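Local coordinates for Lin1944 protein (Listeria innocua, PDB 3D7L), which belongs to the short-chain dehydrogenase/reductase family and is probably an oxidoreductase, although its actual reaction is unknown, at residues Leu7-Ser12 and Ile30-His35. Sequence-based numbering, arbitrary orientation.
Sequences LLIGAS and ITAGRH
The first beta-alpha-beta unit of a Rossmann fold, as in other short-chain dehydrogenases/reductases, brings L7-I9 and I30-A32 together as parallel neighbours, L7 beside I30, L8 beside T31 and I9 beside A32. Three backbone bonds join the two segments. L8 N meets I30 O at 2.8 Å, an almost straight bond (175° at the hydrogen), and A32 N returns to L8 O at 2.9 Å along a more bent path. The third, G10 N to A32 O, carries the pairing just beyond strand 5-9, where the chain turns at G10 into the start of the glycine-rich loop, which in this family usually borders the dinucleotide. On one face, with CG anti to its backbone N (chi1 176°) and chi2 at 66°, L7 brings CD1 to 3.9 Å from I30 CG2; the same methyl lies 4.0 Å from A32 CB. The A32 methyl thus touches two side chains of the facing strand, since I9 CG1 also packs on its CB, at 3.9 Å. On the face of L8 and T31, the loop supplies the contact: A11 CB rests against T31 CG2 at 3.7 Å, while T31 OG1 is hydrogen-bonded outside the two segments. Helix 46-56 packs over L7 and I30 through V56, with M52 and Y53 also on L7; helix 14-23 covers L8 and T31 from the other face through K20, and strand 59-64 continues the sheet beyond L7-I9.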
loop_
_atom_site.group_PDB
_atom_site.type_symbol
_atom_site.label_atom_id
_atom_site.label_comp_id
_atom_site.label_asym_id
_atom_site.label_seq_id
_atom_site.Cartn_x
_atom_site.Cartn_y
_atom_site.Cartn_z
ATOM N N LEU D 7 -18.928 -4.224 15.099
ATOM C CA LEU D 7 -17.777 -5.031 15.498
ATOM C C LEU D 7 -16.549 -4.132 15.494
ATOM O O LEU D 7 -16.156 -3.581 14.450
ATOM C CB LEU D 7 -17.574 -6.224 14.560
ATOM C CG LEU D 7 -16.342 -7.098 14.826
ATOM C CD1 LEU D 7 -16.427 -7.835 16.168
ATOM C CD2 LEU D 7 -16.112 -8.101 13.664
ATOM N N LEU D 8 -15.964 -3.957 16.671
ATOM C CA LEU D 8 -14.816 -3.087 16.821
ATOM C C LEU D 8 -13.583 -3.930 17.103
ATOM O O LEU D 8 -13.447 -4.502 18.203
ATOM C CB LEU D 8 -15.060 -2.064 17.941
ATOM C CG LEU D 8 -13.905 -1.152 18.393
ATOM C CD1 LEU D 8 -13.234 -0.403 17.242
ATOM C CD2 LEU D 8 -14.400 -0.178 19.456
ATOM N N ILE D 9 -12.702 -4.020 16.106
ATOM C CA ILE D 9 -11.455 -4.794 16.232
ATOM C C ILE D 9 -10.363 -3.840 16.665
ATOM O O ILE D 9 -10.144 -2.821 16.011
ATOM C CB ILE D 9 -11.074 -5.525 14.899
ATOM C CG1 ILE D 9 -12.202 -6.479 14.498
ATOM C CG2 ILE D 9 -9.784 -6.367 15.058
ATOM C CD1 ILE D 9 -12.705 -6.313 13.087
ATOM N N GLY D 10 -9.694 -4.161 17.779
ATOM C CA GLY D 10 -8.623 -3.307 18.324
ATOM C C GLY D 10 -9.106 -2.429 19.471
ATOM O O GLY D 10 -8.469 -1.434 19.801
ATOM N N ALA D 11 -10.222 -2.811 20.086
ATOM C CA ALA D 11 -10.913 -1.977 21.078
ATOM C C ALA D 11 -10.094 -1.632 22.327
ATOM O O ALA D 11 -10.318 -0.588 22.927
ATOM C CB ALA D 11 -12.244 -2.598 21.479
ATOM N N SER D 12 -9.148 -2.500 22.698
ATOM C CA SER D 12 -8.318 -2.284 23.888
ATOM C C SER D 12 -7.124 -1.338 23.673
ATOM O O SER D 12 -6.502 -0.908 24.643
ATOM C CB SER D 12 -7.824 -3.624 24.442
ATOM O OG SER D 12 -6.863 -4.167 23.557
ATOM N N ILE D 30 -19.578 -4.847 19.827
ATOM C CA ILE D 30 -18.953 -6.125 20.084
ATOM C C ILE D 30 -17.454 -5.897 19.901
ATOM O O ILE D 30 -17.021 -5.434 18.850
ATOM C CB ILE D 30 -19.409 -7.151 19.038
ATOM C CG1 ILE D 30 -20.944 -7.235 18.997
ATOM C CG2 ILE D 30 -18.728 -8.530 19.297
ATOM C CD1 ILE D 30 -21.445 -8.184 17.943
ATOM N N THR D 31 -16.667 -6.215 20.917
ATOM C CA THR D 31 -15.241 -5.925 20.846
ATOM C C THR D 31 -14.485 -7.154 20.382
ATOM O O THR D 31 -14.920 -8.278 20.627
ATOM C CB THR D 31 -14.672 -5.425 22.191
ATOM O OG1 THR D 31 -14.829 -6.443 23.181
ATOM C CG2 THR D 31 -15.370 -4.112 22.661
ATOM N N ALA D 32 -13.351 -6.935 19.723
ATOM C CA ALA D 32 -12.513 -8.017 19.264
ATOM C C ALA D 32 -11.048 -7.628 19.372
ATOM O O ALA D 32 -10.693 -6.474 19.192
ATOM C CB ALA D 32 -12.853 -8.362 17.831
ATOM N N GLY D 33 -10.198 -8.596 19.667
ATOM C CA GLY D 33 -8.752 -8.341 19.732
ATOM C C GLY D 33 -8.014 -9.659 19.755
ATOM O O GLY D 33 -8.636 -10.732 19.722
ATOM N N ARG D 34 -6.689 -9.599 19.838
ATOM C CA ARG D 34 -5.882 -10.821 19.859
ATOM C C ARG D 34 -6.061 -11.629 21.150
ATOM O O ARG D 34 -6.270 -12.860 21.132
ATOM C CB ARG D 34 -4.406 -10.476 19.668
ATOM C CG ARG D 34 -3.493 -11.696 19.625
ATOM C CD ARG D 34 -3.719 -12.556 18.389
ATOM N NE ARG D 34 -3.331 -13.935 18.659
ATOM C CZ ARG D 34 -2.082 -14.389 18.625
ATOM N NH1 ARG D 34 -1.082 -13.566 18.318
ATOM N NH2 ARG D 34 -1.830 -15.659 18.908
ATOM N N HIS D 35 -5.956 -10.926 22.271
ATOM C CA HIS D 35 -6.000 -11.569 23.571
ATOM C C HIS D 35 -7.154 -11.031 24.426
ATOM O O HIS D 35 -7.314 -11.421 25.575
ATOM C CB HIS D 35 -4.651 -11.369 24.277
ATOM C CG HIS D 35 -3.511 -12.056 23.596
ATOM N ND1 HIS D 35 -2.474 -11.367 23.006
ATOM C CD2 HIS D 35 -3.254 -13.370 23.390
ATOM C CE1 HIS D 35 -1.619 -12.227 22.479
ATOM N NE2 HIS D 35 -2.070 -13.449 22.696
#